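Local coordinates for protein N-acetyl-beta-D glucosaminidase (Rhizomucor miehei CAU432, PDB 4ZM6) that probably cleaves N-acetylglucosamine from beta-linked sugars as a family 3 glycosidase and, through a GCN5-related region that binds acetyl-CoA, probably acetylates glucosamine, at residues E366-V371 with T502-E507; I450-A455 with P483-C488. All blocks are in the same frame, centred on the assembly; numbering follows the deposited sequence.

Contact 1. Residues E366-V371 with T502-E507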
loop_
_atom_site.group_PDB
_atom_site.type_symbol
_atom_site.label_atom_id
_atom_site.label_comp_id
_atom_site.label_asym_id
_atom_site.label_seq_id
_atom_site.Cartn_x
_atom_site.Cartn_y
_atom_site.Cartn_z
ATOM N N GLU A 366 18.790 20.553 19.692
ATOM C CA GLU A 366 18.008 19.372 20.059
ATOM C C GLU A 366 17.983 18.321 18.956
ATOM O O GLU A 366 18.139 17.131 19.232
ATOM C CB GLU A 366 16.574 19.770 20.430
ATOM C CG GLU A 366 16.458 20.416 21.805
ATOM C CD GLU A 366 15.114 21.094 22.056
ATOM O OE1 GLU A 366 14.312 21.268 21.106
ATOM O OE2 GLU A 366 14.865 21.462 23.224
ATOM N N LEU A 367 17.791 18.755 17.714
ATOM C CA LEU A 367 17.717 17.819 16.600
ATOM C C LEU A 367 19.066 17.210 16.282
ATOM O O LEU A 367 19.175 15.988 16.174
ATOM C CB LEU A 367 17.146 18.480 15.341
ATOM C CG LEU A 367 15.656 18.839 15.372
ATOM C CD1 LEU A 367 15.207 19.295 13.987
ATOM C CD2 LEU A 367 14.801 17.674 15.862
ATOM N N TYR A 368 20.092 18.047 16.146
ATOM C CA TYR A 368 21.404 17.570 15.695
ATOM C C TYR A 368 22.025 16.521 16.615
ATOM O O TYR A 368 22.811 15.707 16.153
ATOM C CB TYR A 368 22.377 18.729 15.451
ATOM C CG TYR A 368 22.223 19.372 14.085
ATOM C CD1 TYR A 368 22.636 18.709 12.931
ATOM C CD2 TYR A 368 21.667 20.640 13.941
ATOM C CE1 TYR A 368 22.499 19.292 11.680
ATOM C CE2 TYR A 368 21.527 21.228 12.693
ATOM C CZ TYR A 368 21.944 20.550 11.567
ATOM O OH TYR A 368 21.810 21.131 10.326
ATOM N N ASP A 369 21.660 16.518 17.897
ATOM C CA ASP A 369 22.095 15.456 18.822
ATOM C C ASP A 369 21.538 14.075 18.458
ATOM O O ASP A 369 22.024 13.050 18.953
ATOM C CB ASP A 369 21.677 15.780 20.260
ATOM C CG ASP A 369 22.483 16.909 20.871
ATOM O OD1 ASP A 369 23.462 17.374 20.250
ATOM O OD2 ASP A 369 22.139 17.332 21.992
ATOM N N ARG A 370 20.507 14.056 17.617
ATOM C CA ARG A 370 19.866 12.820 17.175
ATOM C C ARG A 370 20.224 12.462 15.721
ATOM O O ARG A 370 19.619 11.555 15.146
ATOM C CB ARG A 370 18.340 12.963 17.302
ATOM C CG ARG A 370 17.842 13.455 18.661
ATOM C CD ARG A 370 16.382 13.902 18.616
ATOM N NE ARG A 370 15.460 12.842 18.185
ATOM C CZ ARG A 370 14.212 13.040 17.749
ATOM N NH1 ARG A 370 13.707 14.269 17.651
ATOM N NH2 ARG A 370 13.468 11.998 17.386
ATOM N N VAL A 371 21.191 13.172 15.131
ATOM C CA VAL A 371 21.516 13.022 13.700
ATOM C C VAL A 371 22.686 12.073 13.389
ATOM O O VAL A 371 22.486 11.064 12.715
ATOM C CB VAL A 371 21.751 14.395 13.028
ATOM C CG1 VAL A 371 22.416 14.247 11.667
ATOM C CG2 VAL A 371 20.431 15.145 12.888
ATOM N N THR A 502 27.778 21.158 8.115
ATOM C CA THR A 502 27.365 22.344 8.856
ATOM C C THR A 502 28.008 22.360 10.254
ATOM O O THR A 502 28.323 21.302 10.807
ATOM C CB THR A 502 25.826 22.401 8.982
ATOM O OG1 THR A 502 25.345 21.214 9.627
ATOM C CG2 THR A 502 25.176 22.528 7.601
ATOM N N PRO A 503 28.219 23.559 10.831
ATOM C CA PRO A 503 28.799 23.640 12.187
ATOM C C PRO A 503 28.079 22.815 13.275
ATOM O O PRO A 503 28.744 22.152 14.075
ATOM C CB PRO A 503 28.753 25.139 12.512
ATOM C CG PRO A 503 28.684 25.829 11.195
ATOM C CD PRO A 503 28.038 24.889 10.218
ATOM N N PRO A 504 26.737 22.859 13.320
ATOM C CA PRO A 504 26.082 22.018 14.328
ATOM C C PRO A 504 26.179 20.502 14.079
ATOM O O PRO A 504 26.157 19.725 15.037
ATOM C CB PRO A 504 24.623 22.489 14.295
ATOM C CG PRO A 504 24.457 23.191 12.997
ATOM C CD PRO A 504 25.790 23.782 12.671
ATOM N N ALA A 505 26.283 20.085 12.822
ATOM C CA ALA A 505 26.487 18.671 12.518
ATOM C C ALA A 505 27.869 18.218 12.993
ATOM O O ALA A 505 28.031 17.096 13.487
ATOM C CB ALA A 505 26.315 18.406 11.032
ATOM N N HIS A 506 28.860 19.095 12.851
ATOM C CA HIS A 506 30.193 18.843 13.397
ATOM C C HIS A 506 30.193 18.878 14.932
ATOM O O HIS A 506 30.854 18.058 15.573
ATOM C CB HIS A 506 31.210 19.846 12.845
ATOM C CG HIS A 506 31.487 19.684 11.380
ATOM N ND1 HIS A 506 31.981 20.706 10.596
ATOM C CD2 HIS A 506 31.327 18.622 10.554
ATOM C CE1 HIS A 506 32.122 20.278 9.355
ATOM N NE2 HIS A 506 31.734 19.018 9.303
ATOM N N GLU A 507 29.457 19.814 15.525
ATOM C CA GLU A 507 29.358 19.861 16.977
ATOM C C GLU A 507 28.822 18.522 17.481
ATOM O O GLU A 507 29.463 17.860 18.292
ATOM C CB GLU A 507 28.479 21.033 17.427
ATOM C CG GLU A 507 28.112 21.056 18.912
ATOM C CD GLU A 507 29.304 21.194 19.847
ATOM O OE1 GLU A 507 29.111 21.042 21.078
ATOM O OE2 GLU A 507 30.429 21.465 19.366
#

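Contact 2. Residues I450-A455 with P483-C488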
loop_
_atom_site.group_PDB
_atom_site.type_symbol
_atom_site.label_atom_id
_atom_site.label_comp_id
_atom_site.label_asym_id
_atom_site.label_seq_id
_atom_site.Cartn_x
_atom_site.Cartn_y
_atom_site.Cartn_z
ATOM N N ILE A 450 40.329 11.609 11.257
ATOM C CA ILE A 450 40.366 12.047 9.869
ATOM C C ILE A 450 38.979 12.477 9.415
ATOM O O ILE A 450 37.989 11.795 9.679
ATOM C CB ILE A 450 40.944 10.963 8.946
ATOM C CG1 ILE A 450 42.356 10.608 9.420
ATOM C CG2 ILE A 450 40.987 11.464 7.511
ATOM C CD1 ILE A 450 43.068 9.576 8.577
ATOM N N GLY A 451 38.925 13.631 8.758
ATOM C CA GLY A 451 37.691 14.183 8.227
ATOM C C GLY A 451 37.668 13.967 6.732
ATOM O O GLY A 451 38.452 14.579 5.996
ATOM N N THR A 452 36.795 13.074 6.275
ATOM C CA THR A 452 36.582 12.886 4.845
ATOM C C THR A 452 35.349 13.657 4.404
ATOM O O THR A 452 34.412 13.850 5.173
ATOM C CB THR A 452 36.431 11.404 4.463
ATOM O OG1 THR A 452 35.182 10.897 4.950
ATOM C CG2 THR A 452 37.591 10.587 5.033
ATOM N N ALA A 453 35.387 14.119 3.162
ATOM C CA ALA A 453 34.267 14.782 2.526
ATOM C C ALA A 453 34.198 14.218 1.114
ATOM O O ALA A 453 34.972 14.620 0.242
ATOM C CB ALA A 453 34.487 16.284 2.509
ATOM N N ASN A 454 33.292 13.258 0.915
ATOM C CA ASN A 454 33.146 12.536 -0.355
ATOM C C ASN A 454 34.469 11.949 -0.859
ATOM O O ASN A 454 34.867 12.165 -2.007
ATOM C CB ASN A 454 32.483 13.427 -1.420
ATOM C CG ASN A 454 31.000 13.658 -1.156
ATOM O OD1 ASN A 454 30.395 13.004 -0.310
ATOM N ND2 ASN A 454 30.403 14.585 -1.896
ATOM N N ALA A 455 35.153 11.213 0.016
ATOM C CA ALA A 455 36.354 10.471 -0.362
ATOM C C ALA A 455 36.085 9.589 -1.583
ATOM O O ALA A 455 36.899 9.537 -2.500
ATOM C CB ALA A 455 36.851 9.631 0.806
ATOM N N PRO A 483 27.619 9.623 3.210
ATOM C CA PRO A 483 28.001 8.587 4.175
ATOM C C PRO A 483 28.653 7.335 3.583
ATOM O O PRO A 483 29.050 6.439 4.334
ATOM C CB PRO A 483 26.663 8.216 4.816
ATOM C CG PRO A 483 25.678 8.430 3.727
ATOM C CD PRO A 483 26.158 9.665 3.017
ATOM N N TYR A 484 28.777 7.273 2.261
ATOM C CA TYR A 484 29.257 6.059 1.589
ATOM C C TYR A 484 30.783 5.859 1.664
ATOM O O TYR A 484 31.279 4.776 1.350
ATOM C CB TYR A 484 28.828 6.057 0.117
ATOM C CG TYR A 484 27.336 6.247 -0.146
ATOM C CD1 TYR A 484 26.424 5.216 0.076
ATOM C CD2 TYR A 484 26.853 7.448 -0.659
ATOM C CE1 TYR A 484 25.074 5.386 -0.181
ATOM C CE2 TYR A 484 25.508 7.630 -0.920
ATOM C CZ TYR A 484 24.618 6.596 -0.681
ATOM O OH TYR A 484 23.273 6.786 -0.948
ATOM N N ASP A 485 31.516 6.883 2.099
ATOM C CA ASP A 485 32.982 6.899 1.994
ATOM C C ASP A 485 33.686 5.621 2.474
ATOM O O ASP A 485 34.722 5.249 1.913
ATOM C CB ASP A 485 33.560 8.116 2.733
ATOM C CG ASP A 485 33.212 9.438 2.059
ATOM O OD1 ASP A 485 32.607 9.425 0.969
ATOM O OD2 ASP A 485 33.547 10.504 2.620
ATOM N N GLN A 486 33.138 4.949 3.493
ATOM C CA GLN A 486 33.783 3.752 4.049
ATOM C C GLN A 486 33.810 2.586 3.072
ATOM O O GLN A 486 34.590 1.648 3.251
ATOM C CB GLN A 486 33.136 3.310 5.367
ATOM C CG GLN A 486 33.808 2.084 5.980
ATOM C CD GLN A 486 33.388 1.796 7.407
ATOM O OE1 GLN A 486 34.226 1.482 8.249
ATOM N NE2 GLN A 486 32.092 1.880 7.684
ATOM N N MET A 487 32.975 2.641 2.038
ATOM C CA MET A 487 33.040 1.649 0.968
ATOM C C MET A 487 34.453 1.553 0.375
ATOM O O MET A 487 34.851 0.490 -0.100
ATOM C CB MET A 487 32.018 1.969 -0.128
ATOM C CG MET A 487 32.401 3.137 -1.022
ATOM S SD MET A 487 31.026 3.709 -2.026
ATOM C CE MET A 487 30.836 2.332 -3.160
ATOM N N CYS A 488 35.195 2.662 0.408
ATOM C CA CYS A 488 36.583 2.719 -0.071
ATOM C C CYS A 488 37.640 2.225 0.938
ATOM O O CYS A 488 38.798 2.029 0.570
ATOM C CB CYS A 488 36.923 4.152 -0.499
ATOM S SG CYS A 488 35.833 4.809 -1.787
#

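Contact 1. Residues E366-V371 with T502-E507
Tyr368 OH and Thr502 OG1 each hydrogen-bond to one carboxylate oxygen, OE1 of Glu500, two residues ahead of Thr502; this shared partner settles both polar ends, and no hydrogen bond runs directly between 366-371 and 502-507. The two hydroxyl oxygens, Tyr368 OH and Thr502 OG1, lie 3.6 Å apart. Thr502 turns its hydroxyl into position with OG1 between the backbone N and the carbonyl carbon (chi1 58°), and its side chain crosses that of the tyrosine at about a right angle. The rest of the contact is apolar and centres on the phenol ring. Pro504 covers one face in a CH-pi contact, with its CB 3.9 Å from the Tyr368 ring centroid and 26° off the normal. The proline sits toward the CD2-CE2 rim, so that Pro504 CB is 3.5 Å from Tyr368 CD2 and Pro504 CG equally close, at 3.5 Å, to Tyr368 CE2. On the other rim Ala505 takes over: its CB stands 4.0 Å from Tyr368 CE1, while its backbone N lies above the same face as the proline. The tyrosine thus rests on the first turn of helix 503-513, where Thr502 is the N-cap residue and Thr502 O accepts a bond from His506 N at 3.1 Å. This turn packs against the C-terminal part of helix 357-368, from which a type I turn (Tyr368 to Val371) leads into strand 373-377, outermost within this chain in the six-stranded mixed sheet. A salt bridge from Asp369 to Arg511 ties the two elements together a second time, while Pro97 on the tyrosine and Tyr95 on Pro504 bring the family 3 N-terminal region against this contact. The acetyl-CoA-binding Arg520 lies about 10 Å from Tyr368, side chain to side chain.

Contact 2. Residues I450-A455 with P483-C488
Asp485 OD2 accepts two hydrogen bonds from the 450-455 segment, one from a side chain and one from the main chain. Thr452 OG1 donates to Asp485 OD2 at 2.9 Å, and OD2 accepts through its anti lone pair, the one turned away from OD1. Ala455 N reaches Asp485 OD2 at 3.1 Å with an N-H...O angle of 156°, but comes from above the carboxylate, 58° out of its plane. The backbone N of Asn454 lies 3.2 Å from Asp485 OD2. The carboxylate is brought here by a side chain with CG anti to the carbonyl carbon and beside the backbone N (chi1 -68°); it runs alongside Thr452 in the opposite sense. Ala455 CB packs beside the carboxylate, 3.9 Å from Asp485 CG. Asp485 OD1, the other oxygen, takes a weak hydrogen bond from Asn456 N, just past the segment. Other polar groups find partners close by: Asn454 OD1 binds Asn482 N, Ala453 N binds Gln461 OE1, and Pro483 O is met by Tyr495 OH. Within 483-488 the short 3-10 turn keeps its own bonds, with Cys488 N on Asp485 O at 3.0 Å. All this happens at the C-terminal ends of strands 447-452 and 475-479, parallel neighbours joined by helix 459-471 in a beta-alpha-beta crossover. The chain leaving the first strand wraps round a carboxylate offered by the loop that follows the second. The two donors to Asp485 OD2 are a hydroxyl and one peptide N-H, neither carrying a full charge, so an ionised Asp485 would probably be stabilised by these dipoles, with no cationic partner among the groups of 450-455.

In the fold
Both contacts are buried and both belong to the region built on the six-stranded mixed sheet, but at different places. Contact 1 lies beside strand 373-377, outermost within the chain, where two helices meet next to residues of the N-terminal family 3 region and not far from bound acetyl-CoA. Contact 2 lies at the ends of two inner parallel strands, away from the annotated sites. The centres of contacts 1 and 2 are about 18 Å apart, and the two do not touch. They share no strand or helix. Chemistry follows place: helix packing in contact 1 is mainly apolar, with its hydroxyls bonded to an outside carboxylate, whereas in contact 2 a strand end and the residues after it bond directly to a carboxylate from the loop 483-488.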